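Local coordinates for tetracycline repressor protein class G (Acinetobacter baumannii, PDB 6RX9) that represses the tetracycline resistance gene tetA by binding its operator DNA through a helix-turn-helix region, and loses affinity for that DNA when tetracycline binds, at residues W75-R87 / F188-E200. Sequence-based numbering, arbitrary orientation. Where two conformers were deposited one is given.
Sequences WRVFLKENALSFR and FNFGLDSLIAGFE
Lys80 and Asp193 illustrate how a charged pair can border an apolar helix interface. The lysine chain runs extended from CG, which lies anti to the backbone N, and carries NZ across to Asp193 OD1 at 2.8 Å. There the ammonium meets the syn lone pair of the carboxylate, completing a salt bridge, while the aliphatic part of Lys80 fits as a knob among Asn189, Leu192, Asp193 and Ile196. Toward one end, Arg76 and Glu200 form a looser pair: NE lies 3.0 Å from OE1, and NH1 makes a second, longer approach to the same oxygen. Both bonds are weak and bent, with the guanidinium and carboxylate planes 55° apart; the firmer partner of Arg76 is Asp74, reached through NH2. Trp75 turns the edge of its ring to the CG of Glu200 and to Ile196 O.

These helices run roughly antiparallel, the axes of the two segments at 148°, in the ligand-binding and dimerisation domain of a TetR-type repressor. The helix of 188-200 also packs against the second subunit, where Phe199 touches Ser194 of that chain. On the other helix, the side chain of Asn82, which probably binds tetracycline, makes no contact with 188-200; its amide is satisfied by Arg63 NH1, which donates to OD1, and by Arg66 O, which accepts from ND2.

Between the charged pairs, Ile196 enters the hole formed by Trp75, Arg76, Leu79 and Lys80. Past Lys80, toward Phe188, Ala83 CB meets Leu192 CD1 at 3.6 Å. At the far end, the extended Arg87 chain sets CD over the centre of the Phe188 ring, 3.3 Å from its centroid, in a CH-pi contact. Its guanidinium continues flat along the phenylalanine, planes 13° apart, and is held by two outside acceptors: NH1 pairs with Asp185 and NH2 donates to Gln148 OE1.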
# COMPACT_ATOMS: atom_id res chain seq x y z
N TRP A 75 -3.26 -5.83 24.19
CA TRP A 75 -2.67 -5.91 22.82
C TRP A 75 -3.61 -5.28 21.79
O TRP A 75 -3.10 -4.74 20.79
CB TRP A 75 -2.32 -7.36 22.47
CG TRP A 75 -3.48 -8.30 22.37
CD1 TRP A 75 -4.04 -9.04 23.36
CD2 TRP A 75 -4.22 -8.61 21.17
NE1 TRP A 75 -5.08 -9.79 22.88
CE2 TRP A 75 -5.21 -9.55 21.53
CE3 TRP A 75 -4.13 -8.20 19.84
CZ2 TRP A 75 -6.11 -10.07 20.60
CZ3 TRP A 75 -5.02 -8.71 18.92
CH2 TRP A 75 -6.00 -9.64 19.30
N ARG A 76 -4.93 -5.34 22.00
CA ARG A 76 -5.95 -4.84 21.03
C ARG A 76 -5.87 -3.31 20.94
O ARG A 76 -5.86 -2.79 19.80
CB ARG A 76 -7.36 -5.28 21.45
CG ARG A 76 -7.55 -6.79 21.48
CD ARG A 76 -8.98 -7.17 21.84
NE ARG A 76 -9.05 -8.46 22.51
CZ ARG A 76 -9.19 -8.66 23.82
NH1 ARG A 76 -9.24 -9.89 24.29
NH2 ARG A 76 -9.27 -7.64 24.66
N VAL A 77 -5.79 -2.63 22.08
CA VAL A 77 -5.70 -1.14 22.14
C VAL A 77 -4.35 -0.70 21.57
O VAL A 77 -4.33 0.29 20.81
CB VAL A 77 -5.92 -0.62 23.58
CG1 VAL A 77 -5.61 0.87 23.70
CG2 VAL A 77 -7.34 -0.91 24.06
N PHE A 78 -3.27 -1.43 21.89
CA PHE A 78 -1.89 -1.14 21.40
C PHE A 78 -1.86 -1.16 19.87
O PHE A 78 -1.36 -0.19 19.28
CB PHE A 78 -0.87 -2.15 21.95
CG PHE A 78 0.48 -2.03 21.30
CD1 PHE A 78 1.24 -0.87 21.45
CD2 PHE A 78 0.99 -3.04 20.50
CE1 PHE A 78 2.48 -0.75 20.84
CE2 PHE A 78 2.22 -2.91 19.89
CZ PHE A 78 2.97 -1.77 20.06
N LEU A 79 -2.36 -2.24 19.25
CA LEU A 79 -2.32 -2.42 17.77
C LEU A 79 -3.19 -1.35 17.09
O LEU A 79 -2.75 -0.81 16.06
CB LEU A 79 -2.78 -3.83 17.40
CG LEU A 79 -1.80 -4.96 17.72
CD1 LEU A 79 -2.33 -6.29 17.23
CD2 LEU A 79 -0.42 -4.68 17.13
N LYS A 80 -4.37 -1.05 17.65
CA LYS A 80 -5.32 -0.06 17.06
C LYS A 80 -4.69 1.34 17.14
O LYS A 80 -4.65 2.01 16.09
CB LYS A 80 -6.68 -0.08 17.76
CG LYS A 80 -7.65 0.99 17.26
CD LYS A 80 -9.11 0.62 17.36
CE LYS A 80 -9.99 1.57 16.57
NZ LYS A 80 -11.42 1.17 16.63
N GLU A 81 -4.23 1.76 18.32
CA GLU A 81 -3.66 3.12 18.52
C GLU A 81 -2.40 3.28 17.67
O GLU A 81 -2.19 4.38 17.13
CB GLU A 81 -3.39 3.38 20.01
CG GLU A 81 -4.66 3.55 20.82
CD GLU A 81 -5.55 4.72 20.41
OE1 GLU A 81 -6.74 4.70 20.77
OE2 GLU A 81 -5.06 5.64 19.73
N ASN A 82 -1.59 2.22 17.53
CA ASN A 82 -0.38 2.21 16.67
C ASN A 82 -0.80 2.42 15.21
O ASN A 82 -0.20 3.27 14.53
CB ASN A 82 0.43 0.92 16.84
CG ASN A 82 1.72 0.92 16.04
OD1 ASN A 82 1.77 0.42 14.93
ND2 ASN A 82 2.77 1.51 16.61
N ALA A 83 -1.82 1.69 14.75
CA ALA A 83 -2.34 1.77 13.36
C ALA A 83 -2.85 3.19 13.08
O ALA A 83 -2.50 3.75 12.02
CB ALA A 83 -3.42 0.74 13.13
N LEU A 84 -3.62 3.77 14.01
CA LEU A 84 -4.25 5.11 13.85
C LEU A 84 -3.18 6.20 13.76
O LEU A 84 -3.34 7.14 12.96
CB LEU A 84 -5.22 5.37 15.01
CG LEU A 84 -6.52 4.56 14.97
CD1 LEU A 84 -7.19 4.55 16.33
CD2 LEU A 84 -7.46 5.11 13.91
N SER A 85 -2.11 6.07 14.56
CA SER A 85 -0.95 7.01 14.60
C SER A 85 -0.18 6.94 13.27
O SER A 85 0.22 8.01 12.78
CB SER A 85 -0.05 6.71 15.77
OG SER A 85 0.68 5.51 15.57
N PHE A 86 0.01 5.74 12.73
CA PHE A 86 0.69 5.50 11.42
C PHE A 86 -0.15 6.15 10.31
O PHE A 86 0.43 6.85 9.46
CB PHE A 86 0.92 4.00 11.20
CG PHE A 86 1.72 3.63 9.98
CD1 PHE A 86 2.72 4.47 9.48
CD2 PHE A 86 1.51 2.42 9.34
CE1 PHE A 86 3.46 4.10 8.36
CE2 PHE A 86 2.25 2.06 8.22
CZ PHE A 86 3.22 2.91 7.73
N ARG A 87 -1.47 5.96 10.33
CA ARG A 87 -2.39 6.55 9.32
C ARG A 87 -2.31 8.08 9.39
O ARG A 87 -2.18 8.71 8.32
CB ARG A 87 -3.83 6.08 9.55
CG ARG A 87 -4.83 6.70 8.59
CD ARG A 87 -6.23 6.19 8.82
NE ARG A 87 -7.17 6.71 7.84
CZ ARG A 87 -8.24 7.46 8.11
NH1 ARG A 87 -8.53 7.79 9.35
NH2 ARG A 87 -9.02 7.86 7.12
N PHE A 188 -11.98 2.89 7.14
CA PHE A 188 -10.64 2.56 7.69
C PHE A 188 -10.81 1.76 8.99
O PHE A 188 -10.21 0.68 9.12
CB PHE A 188 -9.80 3.81 7.96
CG PHE A 188 -8.51 3.47 8.66
CD1 PHE A 188 -7.44 2.95 7.95
CD2 PHE A 188 -8.40 3.60 10.03
CE1 PHE A 188 -6.26 2.61 8.60
CE2 PHE A 188 -7.22 3.26 10.68
CZ PHE A 188 -6.16 2.76 9.96
N ASN A 189 -11.62 2.28 9.91
CA ASN A 189 -11.85 1.68 11.26
C ASN A 189 -12.47 0.29 11.10
O ASN A 189 -12.10 -0.60 11.88
CB ASN A 189 -12.65 2.61 12.16
CG ASN A 189 -11.81 3.73 12.73
OD1 ASN A 189 -10.81 3.48 13.42
ND2 ASN A 189 -12.17 4.97 12.45
N PHE A 190 -13.34 0.08 10.10
CA PHE A 190 -13.98 -1.24 9.88
C PHE A 190 -12.92 -2.29 9.52
O PHE A 190 -12.94 -3.37 10.12
CB PHE A 190 -15.08 -1.18 8.81
CG PHE A 190 -15.63 -2.54 8.49
CD1 PHE A 190 -16.54 -3.16 9.34
CD2 PHE A 190 -15.20 -3.24 7.37
CE1 PHE A 190 -17.03 -4.43 9.06
CE2 PHE A 190 -15.69 -4.50 7.09
CZ PHE A 190 -16.60 -5.09 7.93
N GLY A 191 -12.03 -1.98 8.57
CA GLY A 191 -10.93 -2.88 8.18
C GLY A 191 -9.98 -3.15 9.34
O GLY A 191 -9.55 -4.32 9.50
N LEU A 192 -9.64 -2.12 10.11
CA LEU A 192 -8.69 -2.21 11.26
C LEU A 192 -9.29 -3.11 12.34
O LEU A 192 -8.59 -4.03 12.80
CB LEU A 192 -8.41 -0.80 11.80
CG LEU A 192 -7.46 -0.73 12.99
CD1 LEU A 192 -6.18 -1.51 12.73
CD2 LEU A 192 -7.14 0.72 13.32
N ASP A 193 -10.55 -2.86 12.72
CA ASP A 193 -11.29 -3.63 13.76
C ASP A 193 -11.41 -5.09 13.33
O ASP A 193 -11.27 -5.98 14.19
CB ASP A 193 -12.66 -3.00 14.04
CG ASP A 193 -12.59 -1.66 14.76
OD1 ASP A 193 -11.52 -1.34 15.31
OD2 ASP A 193 -13.61 -0.95 14.77
N SER A 194 -11.66 -5.34 12.04
CA SER A 194 -11.76 -6.71 11.45
C SER A 194 -10.41 -7.42 11.56
O SER A 194 -10.38 -8.58 12.00
CB SER A 194 -12.24 -6.65 10.02
OG SER A 194 -13.55 -6.11 9.96
N LEU A 195 -9.32 -6.75 11.20
CA LEU A 195 -7.95 -7.32 11.26
C LEU A 195 -7.64 -7.74 12.71
O LEU A 195 -7.22 -8.89 12.92
CB LEU A 195 -6.95 -6.27 10.76
CG LEU A 195 -5.56 -6.78 10.38
CD1 LEU A 195 -5.64 -7.96 9.43
CD2 LEU A 195 -4.73 -5.66 9.76
N ILE A 196 -7.89 -6.85 13.68
CA ILE A 196 -7.56 -7.08 15.12
C ILE A 196 -8.46 -8.19 15.68
O ILE A 196 -7.94 -9.07 16.39
CB ILE A 196 -7.65 -5.77 15.92
CG1 ILE A 196 -6.55 -4.79 15.49
CG2 ILE A 196 -7.60 -6.03 17.42
CD1 ILE A 196 -6.77 -3.36 15.94
N ALA A 197 -9.77 -8.17 15.36
CA ALA A 197 -10.74 -9.21 15.77
C ALA A 197 -10.27 -10.59 15.27
O ALA A 197 -10.41 -11.57 16.02
CB ALA A 197 -12.12 -8.88 15.25
N GLY A 198 -9.75 -10.64 14.04
CA GLY A 198 -9.21 -11.87 13.41
C GLY A 198 -7.98 -12.41 14.13
O GLY A 198 -7.86 -13.64 14.22
N PHE A 199 -7.10 -11.53 14.61
CA PHE A 199 -5.87 -11.91 15.36
C PHE A 199 -6.25 -12.70 16.61
O PHE A 199 -5.55 -13.69 16.92
CB PHE A 199 -5.03 -10.69 15.74
CG PHE A 199 -4.40 -9.94 14.59
CD1 PHE A 199 -4.06 -10.59 13.41
CD2 PHE A 199 -4.12 -8.59 14.70
CE1 PHE A 199 -3.47 -9.89 12.37
CE2 PHE A 199 -3.53 -7.89 13.66
CZ PHE A 199 -3.21 -8.55 12.49
N GLU A 200 -7.33 -12.31 17.29
CA GLU A 200 -7.80 -12.92 18.57
C GLU A 200 -7.77 -14.45 18.48
O GLU A 200 -7.27 -15.08 19.42
CB GLU A 200 -9.21 -12.45 18.94
CG GLU A 200 -9.34 -10.95 19.12
CD GLU A 200 -10.40 -10.51 20.12
OE1 GLU A 200 -10.30 -10.92 21.29
OE2 GLU A 200 -11.31 -9.75 19.73